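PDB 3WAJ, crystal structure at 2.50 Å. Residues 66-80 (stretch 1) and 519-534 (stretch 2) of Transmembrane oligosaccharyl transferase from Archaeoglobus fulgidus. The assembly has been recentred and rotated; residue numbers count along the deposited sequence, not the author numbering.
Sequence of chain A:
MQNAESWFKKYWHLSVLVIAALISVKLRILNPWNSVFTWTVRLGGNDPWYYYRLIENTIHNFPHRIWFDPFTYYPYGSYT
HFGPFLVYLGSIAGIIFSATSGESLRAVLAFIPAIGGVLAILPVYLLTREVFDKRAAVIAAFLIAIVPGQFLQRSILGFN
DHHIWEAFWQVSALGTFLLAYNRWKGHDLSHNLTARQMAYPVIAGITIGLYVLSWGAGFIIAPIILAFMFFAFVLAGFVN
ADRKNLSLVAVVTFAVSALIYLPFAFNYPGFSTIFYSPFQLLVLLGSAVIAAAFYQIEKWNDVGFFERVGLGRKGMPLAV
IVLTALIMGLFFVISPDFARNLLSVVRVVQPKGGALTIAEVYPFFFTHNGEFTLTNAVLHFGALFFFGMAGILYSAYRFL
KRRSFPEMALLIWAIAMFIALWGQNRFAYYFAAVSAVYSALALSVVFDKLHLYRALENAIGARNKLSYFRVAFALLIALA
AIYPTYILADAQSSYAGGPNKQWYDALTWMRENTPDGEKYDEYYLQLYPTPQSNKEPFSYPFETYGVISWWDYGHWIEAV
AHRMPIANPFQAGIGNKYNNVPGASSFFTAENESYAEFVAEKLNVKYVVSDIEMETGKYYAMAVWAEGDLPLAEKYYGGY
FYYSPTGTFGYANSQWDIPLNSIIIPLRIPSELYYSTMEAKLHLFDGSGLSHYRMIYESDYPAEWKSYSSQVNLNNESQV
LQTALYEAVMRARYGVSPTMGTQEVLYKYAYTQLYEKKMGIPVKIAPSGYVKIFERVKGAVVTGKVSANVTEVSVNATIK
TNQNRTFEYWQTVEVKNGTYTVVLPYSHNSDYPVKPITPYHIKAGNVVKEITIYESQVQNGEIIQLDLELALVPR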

# COMPACT_ATOMS: atom_id res chain seq x y z
N ILE A 66 -7.49 -11.64 -15.83
CA ILE A 66 -8.71 -10.94 -15.42
C ILE A 66 -8.48 -9.42 -15.41
O ILE A 66 -7.34 -8.94 -15.35
CB ILE A 66 -9.14 -11.39 -14.02
CG1 ILE A 66 -8.09 -10.97 -12.99
CG2 ILE A 66 -9.36 -12.90 -14.00
CD1 ILE A 66 -8.52 -11.18 -11.54
N TRP A 67 -9.58 -8.66 -15.46
CA TRP A 67 -9.53 -7.20 -15.37
C TRP A 67 -10.54 -6.77 -14.34
O TRP A 67 -10.82 -5.58 -14.14
CB TRP A 67 -9.87 -6.57 -16.73
CG TRP A 67 -8.86 -6.96 -17.74
CD1 TRP A 67 -8.91 -8.02 -18.60
CD2 TRP A 67 -7.58 -6.34 -17.94
NE1 TRP A 67 -7.76 -8.07 -19.35
CE2 TRP A 67 -6.92 -7.05 -18.97
CE3 TRP A 67 -6.93 -5.24 -17.36
CZ2 TRP A 67 -5.65 -6.70 -19.42
CZ3 TRP A 67 -5.68 -4.88 -17.81
CH2 TRP A 67 -5.05 -5.61 -18.84
N PHE A 68 -11.10 -7.78 -13.67
CA PHE A 68 -12.01 -7.56 -12.56
C PHE A 68 -11.93 -8.75 -11.58
O PHE A 68 -11.72 -9.89 -12.00
CB PHE A 68 -13.44 -7.35 -13.09
CG PHE A 68 -14.45 -7.09 -12.02
CD1 PHE A 68 -14.65 -5.81 -11.53
CD2 PHE A 68 -15.20 -8.14 -11.49
CE1 PHE A 68 -15.60 -5.56 -10.53
CE2 PHE A 68 -16.15 -7.91 -10.50
CZ PHE A 68 -16.35 -6.62 -10.02
N ASP A 69 -12.08 -8.46 -10.29
CA ASP A 69 -11.76 -9.44 -9.26
C ASP A 69 -12.84 -9.41 -8.20
O ASP A 69 -12.80 -8.59 -7.29
CB ASP A 69 -10.39 -9.14 -8.65
CG ASP A 69 -9.95 -10.16 -7.57
OD1 ASP A 69 -10.63 -11.18 -7.37
OD2 ASP A 69 -8.90 -9.93 -6.93
N PRO A 70 -13.84 -10.30 -8.32
CA PRO A 70 -14.93 -10.33 -7.35
C PRO A 70 -14.48 -10.90 -6.00
O PRO A 70 -15.26 -10.88 -5.04
CB PRO A 70 -15.96 -11.27 -8.00
CG PRO A 70 -15.15 -12.12 -8.93
CD PRO A 70 -14.08 -11.21 -9.46
N PHE A 71 -13.25 -11.39 -5.96
CA PHE A 71 -12.72 -12.03 -4.75
C PHE A 71 -12.29 -10.97 -3.73
O PHE A 71 -12.09 -11.27 -2.55
CB PHE A 71 -11.52 -12.89 -5.11
CG PHE A 71 -11.49 -14.23 -4.42
CD1 PHE A 71 -11.11 -14.34 -3.09
CD2 PHE A 71 -11.76 -15.40 -5.14
CE1 PHE A 71 -11.05 -15.55 -2.47
CE2 PHE A 71 -11.69 -16.63 -4.52
CZ PHE A 71 -11.33 -16.71 -3.17
N THR A 72 -12.16 -9.73 -4.19
CA THR A 72 -11.85 -8.62 -3.29
C THR A 72 -12.96 -7.57 -3.25
O THR A 72 -13.91 -7.63 -4.04
CB THR A 72 -10.51 -7.99 -3.66
OG1 THR A 72 -10.07 -7.18 -2.57
CG2 THR A 72 -10.62 -7.17 -4.93
N TYR A 73 -12.86 -6.62 -2.33
CA TYR A 73 -13.92 -5.62 -2.15
C TYR A 73 -15.31 -6.30 -2.07
O TYR A 73 -16.27 -5.92 -2.75
CB TYR A 73 -13.84 -4.54 -3.26
CG TYR A 73 -14.86 -3.41 -3.15
CD1 TYR A 73 -15.41 -3.05 -1.93
CD2 TYR A 73 -15.28 -2.73 -4.29
CE1 TYR A 73 -16.35 -2.03 -1.84
CE2 TYR A 73 -16.23 -1.72 -4.22
CZ TYR A 73 -16.76 -1.37 -2.99
OH TYR A 73 -17.69 -0.36 -2.91
N TYR A 74 -15.40 -7.31 -1.22
CA TYR A 74 -16.63 -8.08 -1.08
C TYR A 74 -17.77 -7.23 -0.49
O TYR A 74 -17.57 -6.47 0.46
CB TYR A 74 -16.36 -9.30 -0.20
CG TYR A 74 -17.52 -10.26 -0.10
CD1 TYR A 74 -17.74 -11.23 -1.07
CD2 TYR A 74 -18.38 -10.22 0.99
CE1 TYR A 74 -18.80 -12.13 -0.96
CE2 TYR A 74 -19.44 -11.10 1.10
CZ TYR A 74 -19.65 -12.06 0.12
OH TYR A 74 -20.71 -12.96 0.26
N PRO A 75 -18.99 -7.39 -1.02
CA PRO A 75 -19.33 -8.31 -2.11
C PRO A 75 -19.53 -7.61 -3.44
O PRO A 75 -20.48 -7.96 -4.15
CB PRO A 75 -20.70 -8.83 -1.66
CG PRO A 75 -21.34 -7.53 -1.09
CD PRO A 75 -20.18 -6.75 -0.44
N TYR A 76 -18.69 -6.63 -3.76
CA TYR A 76 -18.86 -5.91 -5.03
C TYR A 76 -17.84 -6.33 -6.08
O TYR A 76 -18.16 -6.43 -7.27
CB TYR A 76 -18.78 -4.39 -4.81
CG TYR A 76 -19.79 -3.89 -3.80
CD1 TYR A 76 -21.09 -3.57 -4.19
CD2 TYR A 76 -19.45 -3.72 -2.46
CE1 TYR A 76 -22.02 -3.10 -3.26
CE2 TYR A 76 -20.38 -3.26 -1.52
CZ TYR A 76 -21.66 -2.95 -1.95
OH TYR A 76 -22.58 -2.49 -1.05
N GLY A 77 -16.60 -6.55 -5.66
CA GLY A 77 -15.56 -6.87 -6.62
C GLY A 77 -14.84 -5.59 -7.04
O GLY A 77 -15.40 -4.50 -6.93
N SER A 78 -13.61 -5.73 -7.53
CA SER A 78 -12.79 -4.59 -7.90
C SER A 78 -12.23 -4.77 -9.31
O SER A 78 -11.67 -5.84 -9.65
CB SER A 78 -11.60 -4.44 -6.93
OG SER A 78 -11.88 -3.56 -5.86
N TYR A 79 -12.34 -3.73 -10.13
CA TYR A 79 -11.58 -3.68 -11.36
C TYR A 79 -10.11 -3.62 -10.99
O TYR A 79 -9.76 -3.02 -9.98
CB TYR A 79 -11.93 -2.44 -12.16
CG TYR A 79 -13.35 -2.45 -12.65
CD1 TYR A 79 -13.68 -3.01 -13.88
CD2 TYR A 79 -14.37 -1.91 -11.88
CE1 TYR A 79 -14.97 -3.02 -14.32
CE2 TYR A 79 -15.66 -1.93 -12.31
CZ TYR A 79 -15.96 -2.48 -13.53
OH TYR A 79 -17.27 -2.49 -13.96
N THR A 80 -9.27 -4.23 -11.80
CA THR A 80 -7.85 -4.34 -11.49
C THR A 80 -7.07 -3.31 -12.28
O THR A 80 -6.93 -3.43 -13.51
CB THR A 80 -7.32 -5.75 -11.84
OG1 THR A 80 -7.41 -5.96 -13.26
CG2 THR A 80 -8.16 -6.81 -11.18
N LYS A 519 -14.16 -24.65 -2.88
CA LYS A 519 -14.78 -23.71 -3.81
C LYS A 519 -13.97 -22.43 -3.95
O LYS A 519 -13.69 -21.98 -5.08
CB LYS A 519 -16.25 -23.43 -3.42
CG LYS A 519 -17.14 -24.66 -3.45
CD LYS A 519 -18.62 -24.33 -3.32
CE LYS A 519 -19.46 -25.59 -3.15
NZ LYS A 519 -19.16 -26.23 -1.84
N TYR A 520 -13.57 -21.87 -2.81
CA TYR A 520 -12.71 -20.70 -2.81
C TYR A 520 -11.45 -20.96 -3.64
O TYR A 520 -11.05 -20.11 -4.44
CB TYR A 520 -12.38 -20.26 -1.37
CG TYR A 520 -13.58 -19.63 -0.69
CD1 TYR A 520 -14.07 -18.40 -1.11
CD2 TYR A 520 -14.23 -20.27 0.35
CE1 TYR A 520 -15.17 -17.82 -0.51
CE2 TYR A 520 -15.35 -19.69 0.97
CZ TYR A 520 -15.81 -18.47 0.52
OH TYR A 520 -16.91 -17.89 1.11
N ASP A 521 -10.83 -22.13 -3.47
CA ASP A 521 -9.64 -22.47 -4.26
C ASP A 521 -9.89 -22.55 -5.77
O ASP A 521 -9.08 -22.03 -6.54
CB ASP A 521 -8.93 -23.72 -3.73
CG ASP A 521 -8.22 -23.48 -2.38
OD1 ASP A 521 -7.65 -24.44 -1.84
OD2 ASP A 521 -8.22 -22.33 -1.88
N GLU A 522 -10.99 -23.17 -6.19
CA GLU A 522 -11.33 -23.19 -7.63
C GLU A 522 -11.59 -21.79 -8.14
O GLU A 522 -11.09 -21.40 -9.20
CB GLU A 522 -12.63 -23.96 -7.90
CG GLU A 522 -12.71 -25.36 -7.38
CD GLU A 522 -14.15 -25.82 -7.31
OE1 GLU A 522 -15.03 -24.94 -7.15
OE2 GLU A 522 -14.40 -27.03 -7.42
N TYR A 523 -12.41 -21.05 -7.40
CA TYR A 523 -12.92 -19.76 -7.87
C TYR A 523 -11.77 -18.76 -7.99
O TYR A 523 -11.70 -17.99 -8.94
CB TYR A 523 -14.02 -19.23 -6.92
CG TYR A 523 -14.81 -18.09 -7.51
CD1 TYR A 523 -15.01 -16.92 -6.80
CD2 TYR A 523 -15.35 -18.17 -8.79
CE1 TYR A 523 -15.74 -15.87 -7.32
CE2 TYR A 523 -16.06 -17.12 -9.34
CZ TYR A 523 -16.26 -15.97 -8.60
OH TYR A 523 -16.97 -14.91 -9.12
N TYR A 524 -10.84 -18.83 -7.04
CA TYR A 524 -9.61 -18.05 -7.04
C TYR A 524 -8.90 -18.09 -8.40
O TYR A 524 -8.28 -17.11 -8.81
CB TYR A 524 -8.69 -18.61 -5.96
CG TYR A 524 -7.51 -17.76 -5.57
CD1 TYR A 524 -6.24 -18.03 -6.07
CD2 TYR A 524 -7.66 -16.68 -4.71
CE1 TYR A 524 -5.15 -17.27 -5.72
CE2 TYR A 524 -6.57 -15.89 -4.35
CZ TYR A 524 -5.32 -16.20 -4.86
OH TYR A 524 -4.21 -15.45 -4.53
N LEU A 525 -9.01 -19.23 -9.10
CA LEU A 525 -8.26 -19.41 -10.34
C LEU A 525 -9.08 -19.17 -11.61
O LEU A 525 -8.56 -19.30 -12.72
CB LEU A 525 -7.60 -20.78 -10.37
CG LEU A 525 -6.69 -20.99 -9.16
CD1 LEU A 525 -6.24 -22.43 -9.08
CD2 LEU A 525 -5.47 -20.06 -9.24
N GLN A 526 -10.34 -18.79 -11.46
CA GLN A 526 -11.22 -18.59 -12.61
C GLN A 526 -11.03 -17.26 -13.31
O GLN A 526 -10.75 -16.22 -12.69
CB GLN A 526 -12.69 -18.71 -12.22
CG GLN A 526 -13.10 -20.07 -11.77
CD GLN A 526 -12.88 -21.10 -12.85
OE1 GLN A 526 -12.09 -22.03 -12.68
NE2 GLN A 526 -13.57 -20.94 -13.97
N LEU A 527 -11.25 -17.29 -14.62
CA LEU A 527 -11.13 -16.12 -15.45
C LEU A 527 -12.43 -15.35 -15.40
O LEU A 527 -13.27 -15.48 -16.28
CB LEU A 527 -10.81 -16.54 -16.88
CG LEU A 527 -10.51 -15.38 -17.83
CD1 LEU A 527 -9.25 -14.65 -17.36
CD2 LEU A 527 -10.37 -15.89 -19.25
N TYR A 528 -12.61 -14.53 -14.37
CA TYR A 528 -13.83 -13.76 -14.23
C TYR A 528 -14.01 -12.84 -15.42
O TYR A 528 -13.03 -12.32 -15.97
CB TYR A 528 -13.81 -12.92 -12.93
CG TYR A 528 -13.08 -13.62 -11.82
CD1 TYR A 528 -13.68 -14.65 -11.11
CD2 TYR A 528 -11.79 -13.25 -11.47
CE1 TYR A 528 -13.01 -15.30 -10.10
CE2 TYR A 528 -11.11 -13.88 -10.45
CZ TYR A 528 -11.73 -14.91 -9.77
OH TYR A 528 -11.06 -15.55 -8.76
N PRO A 529 -15.26 -12.65 -15.85
CA PRO A 529 -15.60 -11.72 -16.94
C PRO A 529 -15.65 -10.29 -16.42
O PRO A 529 -16.02 -10.07 -15.26
CB PRO A 529 -17.00 -12.18 -17.36
CG PRO A 529 -17.59 -12.72 -16.12
CD PRO A 529 -16.45 -13.36 -15.35
N THR A 530 -15.28 -9.33 -17.24
CA THR A 530 -15.33 -7.92 -16.84
C THR A 530 -16.74 -7.36 -16.96
O THR A 530 -17.32 -7.37 -18.05
CB THR A 530 -14.36 -7.06 -17.66
OG1 THR A 530 -13.05 -7.63 -17.58
CG2 THR A 530 -14.35 -5.63 -17.13
N PRO A 531 -17.31 -6.89 -15.84
CA PRO A 531 -18.68 -6.36 -15.79
C PRO A 531 -18.75 -4.87 -16.05
O PRO A 531 -17.74 -4.16 -15.89
CB PRO A 531 -19.09 -6.62 -14.33
CG PRO A 531 -17.79 -6.53 -13.56
CD PRO A 531 -16.72 -7.06 -14.49
N GLN A 532 -19.92 -4.39 -16.44
CA GLN A 532 -20.12 -2.99 -16.80
C GLN A 532 -20.11 -2.08 -15.59
O GLN A 532 -19.77 -0.90 -15.68
CB GLN A 532 -21.43 -2.82 -17.58
CG GLN A 532 -21.37 -3.40 -18.99
CD GLN A 532 -20.12 -2.94 -19.75
OE1 GLN A 532 -20.02 -1.78 -20.16
NE2 GLN A 532 -19.17 -3.86 -19.92
N SER A 533 -20.48 -2.65 -14.44
CA SER A 533 -20.55 -1.87 -13.20
C SER A 533 -20.21 -2.75 -12.00
O SER A 533 -20.24 -3.98 -12.08
CB SER A 533 -21.93 -1.24 -13.04
OG SER A 533 -21.99 -0.44 -11.88
N ASN A 534 -19.86 -2.11 -10.88
CA ASN A 534 -19.67 -2.80 -9.61
C ASN A 534 -20.39 -2.04 -8.48
O ASN A 534 -20.01 -2.11 -7.31
CB ASN A 534 -18.18 -3.04 -9.30
CG ASN A 534 -17.42 -1.76 -8.93
OD1 ASN A 534 -17.87 -0.64 -9.17
ND2 ASN A 534 -16.25 -1.95 -8.33
O HOH W 1 -12.19 -9.79 -16.29
O HOH W 2 -19.34 -0.24 -5.34

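The two stretches, whose touching residues are at least 449 positions apart in sequence, meet in a largely apolar contact of aromatic rings and prolines, secured by two direct hydrogen bonds and two bridging waters. Stretch 1 folds back on itself, pairing Asp69 with Ser78 through their backbones, while stretch 2 leaves a helix and runs on as an irregular chain. Phe71 packs against the helix: the edge of the Tyr524 ring points at its face, with planes at 90° and centroids 5.4 Å apart, which sets ring hydrogens against the pi cloud.

Proline suits two places because its compact, rigid ring offers slightly polarized C-H groups that can sit against aromatic faces. Pro531 CG sits 3.5 Å from the centroid of the Phe68 ring, almost on its normal, and Pro70 CD lies 3.7 Å from that of Tyr528. The Tyr528 ring also receives Ile66, whose CG2 is 3.5 Å from Tyr528 CD2, while Tyr528 OH donates to Tyr523 O at 2.5 Å, within stretch 2.

Polar links are spread along the contact. Tyr79 OH donates to Pro531 O at 2.6 Å, and the amide Asn534 ND2 donates to Gly77 O at 3.0 Å. At Gly77 a CB would clash with Phe68 CZ. Beside Trp67 and Thr530, one water joins Trp67 N to Tyr528 O and Thr530 OG1; beside Asn534, another links Tyr73 OH with Asn534 O.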